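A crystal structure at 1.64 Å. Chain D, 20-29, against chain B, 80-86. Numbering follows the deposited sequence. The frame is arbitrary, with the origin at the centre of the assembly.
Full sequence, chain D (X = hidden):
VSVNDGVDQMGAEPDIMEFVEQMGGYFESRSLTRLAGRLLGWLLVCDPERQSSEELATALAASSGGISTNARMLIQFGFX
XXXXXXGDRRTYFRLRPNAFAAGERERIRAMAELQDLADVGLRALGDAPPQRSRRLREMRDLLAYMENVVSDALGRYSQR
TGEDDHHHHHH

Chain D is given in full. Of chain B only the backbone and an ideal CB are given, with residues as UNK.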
# COMPACT_ATOMS: atom_id res chain seq x y z
N VAL D 20 13.10 17.10 3.60
CA VAL D 20 13.54 17.05 2.21
C VAL D 20 13.99 15.64 1.84
O VAL D 20 13.71 15.17 0.74
CB VAL D 20 14.69 18.05 1.98
CG1 VAL D 20 15.30 17.88 0.60
CG2 VAL D 20 14.17 19.46 2.17
N GLU D 21 14.66 14.97 2.76
CA GLU D 21 15.16 13.63 2.52
C GLU D 21 13.99 12.66 2.27
O GLU D 21 14.02 11.83 1.36
CB GLU D 21 16.00 13.17 3.72
CG GLU D 21 16.51 11.75 3.62
CD GLU D 21 17.75 11.52 4.47
OE1 GLU D 21 18.57 10.65 4.10
OE2 GLU D 21 17.90 12.21 5.50
N GLN D 22 12.95 12.80 3.08
CA GLN D 22 11.80 11.92 2.96
C GLN D 22 11.00 12.18 1.68
O GLN D 22 10.44 11.26 1.09
CB GLN D 22 10.91 12.05 4.20
CG GLN D 22 11.61 11.56 5.45
CD GLN D 22 10.76 11.69 6.69
OE1 GLN D 22 10.74 12.73 7.34
NE2 GLN D 22 10.04 10.63 7.01
N MET D 23 10.95 13.43 1.24
CA MET D 23 10.34 13.72 -0.05
C MET D 23 11.11 12.99 -1.16
O MET D 23 10.52 12.50 -2.12
CB MET D 23 10.29 15.22 -0.31
CG MET D 23 9.23 15.92 0.53
SD MET D 23 7.53 15.44 0.11
CE MET D 23 7.37 16.11 -1.54
N GLY D 24 12.43 12.94 -1.02
CA GLY D 24 13.25 12.21 -1.97
C GLY D 24 12.88 10.73 -1.97
O GLY D 24 12.78 10.13 -3.03
N GLY D 25 12.71 10.15 -0.79
CA GLY D 25 12.35 8.75 -0.68
C GLY D 25 10.99 8.47 -1.28
O GLY D 25 10.78 7.47 -1.97
N TYR D 26 10.04 9.37 -1.02
CA TYR D 26 8.71 9.23 -1.58
C TYR D 26 8.77 9.06 -3.09
O TYR D 26 8.13 8.17 -3.66
CB TYR D 26 7.84 10.44 -1.22
CG TYR D 26 6.46 10.36 -1.82
CD1 TYR D 26 6.21 10.83 -3.11
CD2 TYR D 26 5.41 9.80 -1.12
CE1 TYR D 26 4.95 10.75 -3.67
CE2 TYR D 26 4.15 9.72 -1.67
CZ TYR D 26 3.93 10.19 -2.95
OH TYR D 26 2.67 10.11 -3.50
N PHE D 27 9.53 9.92 -3.75
CA PHE D 27 9.72 9.81 -5.18
C PHE D 27 10.46 8.53 -5.55
O PHE D 27 10.05 7.81 -6.46
CB PHE D 27 10.49 11.02 -5.71
CG PHE D 27 9.61 12.17 -6.11
CD1 PHE D 27 8.70 12.70 -5.22
CD2 PHE D 27 9.70 12.71 -7.38
CE1 PHE D 27 7.89 13.75 -5.58
CE2 PHE D 27 8.89 13.77 -7.75
CZ PHE D 27 7.98 14.29 -6.84
N GLU D 28 11.54 8.23 -4.83
CA GLU D 28 12.40 7.10 -5.17
C GLU D 28 11.63 5.78 -5.06
O GLU D 28 11.78 4.89 -5.89
CB GLU D 28 13.64 7.07 -4.28
CG GLU D 28 14.67 6.01 -4.69
CD GLU D 28 15.98 6.13 -3.92
OE1 GLU D 28 16.08 6.98 -3.01
OE2 GLU D 28 16.92 5.37 -4.25
N SER D 29 10.78 5.67 -4.05
CA SER D 29 10.05 4.44 -3.84
C SER D 29 9.01 4.20 -4.94
O SER D 29 8.43 3.12 -5.02
CB SER D 29 9.38 4.44 -2.46
OG SER D 29 8.36 5.42 -2.38
N UNK B 80 7.58 1.16 7.99
CA UNK B 80 8.88 1.80 7.86
C UNK B 80 9.21 2.14 6.42
O UNK B 80 8.54 1.70 5.49
CB UNK B 80 9.97 0.90 8.44
N UNK B 81 10.26 2.95 6.25
CA UNK B 81 10.68 3.39 4.93
C UNK B 81 12.18 3.25 4.78
O UNK B 81 12.94 3.31 5.75
CB UNK B 81 10.25 4.84 4.68
N UNK B 82 12.59 3.04 3.53
CA UNK B 82 13.98 3.03 3.14
C UNK B 82 14.38 4.46 2.82
O UNK B 82 13.61 5.22 2.23
CB UNK B 82 14.22 2.10 1.95
N UNK B 83 15.59 4.85 3.24
CA UNK B 83 16.14 6.14 2.88
C UNK B 83 17.56 5.95 2.35
O UNK B 83 18.22 4.95 2.66
CB UNK B 83 16.12 7.09 4.08
N UNK B 84 18.00 6.89 1.54
CA UNK B 84 19.34 6.85 0.96
C UNK B 84 19.84 8.26 0.72
O UNK B 84 19.04 9.18 0.52
CB UNK B 84 19.35 6.05 -0.34
N UNK B 85 21.15 8.43 0.76
CA UNK B 85 21.79 9.73 0.54
C UNK B 85 22.82 9.59 -0.58
O UNK B 85 23.63 8.66 -0.57
CB UNK B 85 22.45 10.25 1.82
N UNK B 86 22.80 10.51 -1.54
CA UNK B 86 23.68 10.43 -2.70
C UNK B 86 25.14 10.18 -2.29
O UNK B 86 25.77 9.24 -2.78
CB UNK B 86 23.58 11.72 -3.52

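Chain B runs almost perpendicular to the chain D helix: the axes of helix 20-28 and strand 80-83 make an angle of 95° and approach to 8.4 Å. A perpendicular strand meets a helix over a short span, so the contact is confined to part of the stretch, positions 81 and 83 to 85.

Position 80 has extended backbone angles (-127/168), and its CB lies out of reach of the helix. Chain D sets no preference here; a beta-branched residue would suit the extended backbone. The deposited residue is I80(B), whose side chain does not reach the helix.

At position 81 CA-to-CB points toward the helix, yet no atom of residues 20-29 of chain D lies within 5.5 Å of the ideal CB. The gap asks for a long side chain. Within its range are the amide of Q22(D), carried forward by an m, t side chain, and the backbone O of Q22(D). An acceptor could take a proton from NE2, so glutamate or glutamine would fit, whereas a shorter acid would fall short of NE2 in this backbone position. The deposited residue is E81(B). Its chi1 p, chi2 t conformation brings OE2 to 2.7 Å from NE2 of Q22(D), which donates a hydrogen bond at an N-H...acceptor angle of 146°. OE1 is bridged to the helix by a water, which donates both to OE1 of E81(B) at 3.1 Å and to O of Q22(D) at 2.8 Å.

Position 82 sends its CB sideways, with no atom of residues 20-29 of chain D within 5.5 Å. Many side chains, polar ones included, are compatible with this open direction. R82(B) occupies it, and its side chain makes no contact with the helix.

Position 83 is the point of closest backbone register: its CA is 5.8 Å from CA of G25(D). Although CA-to-CB points sideways, the missing side chain at G25(D) leaves a shallow depression, lined also by CA of Q22(D) and the aliphatic part of E21(D). A medium apolar side chain that can bend inward is favoured, such as leucine, methionine or isoleucine. L83(B), chi1 m and chi2 t, fills the site. Its CD2 packs 4.3 Å from CA of Q22(D) and 4.5 Å from CA of G25(D), while CD1 lies 4.1 Å from CG of E21(D). An ideal CB on G25(D) would sit 3.1 Å from CD2 of L83(B), a tight distance, so the glycine makes room for this methyl.

At position 84 CA-to-CB points sideways, and the ideal CB is 4.3 Å from OE1 of E28(D). A small residue suits, though a side chain with a donor, such as serine, or a basic one could also address the carboxylate. A84(B) is deposited; its N donates to a water that in turn gives a weak hydrogen bond to OE1 of E28(D), at 3.4 Å.

Position 85 also points sideways, its ideal CB 4.5 Å from OE1 of E21(D). A donor or a compact apolar group could stand there. V85(B), chi1 t, places CG2 3.2 Å from OE1 of E21(D), a close contact without a hydrogen bond.

Position 86 is out of reach and unconstrained by chain D; it is A86(B).

Chain B, residues 80-86: IERLAVA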
# COMPACT_ATOMS: atom_id res chain seq x y z
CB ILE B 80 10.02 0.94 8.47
CG1 ILE B 80 10.40 -0.22 7.54
CG2 ILE B 80 9.62 0.44 9.85
CD1 ILE B 80 11.59 -1.05 8.04
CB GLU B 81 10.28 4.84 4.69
CG GLU B 81 10.89 5.82 5.67
CD GLU B 81 10.19 7.16 5.66
OE1 GLU B 81 9.14 7.28 5.01
OE2 GLU B 81 10.70 8.10 6.31
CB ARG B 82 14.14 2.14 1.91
CG ARG B 82 15.56 1.82 1.51
CD ARG B 82 15.58 0.93 0.27
NE ARG B 82 14.81 -0.29 0.47
CZ ARG B 82 15.30 -1.41 1.00
NH1 ARG B 82 16.57 -1.47 1.39
NH2 ARG B 82 14.52 -2.47 1.15
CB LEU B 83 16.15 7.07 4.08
CG LEU B 83 14.79 7.59 4.55
CD1 LEU B 83 14.97 8.55 5.72
CD2 LEU B 83 14.04 8.27 3.42
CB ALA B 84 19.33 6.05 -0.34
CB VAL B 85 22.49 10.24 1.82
CG1 VAL B 85 22.96 11.67 1.64
CG2 VAL B 85 21.56 10.13 3.02
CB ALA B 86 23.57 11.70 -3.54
O HOH W 1 9.53 8.92 2.43
O HOH W 2 15.63 8.38 0.03
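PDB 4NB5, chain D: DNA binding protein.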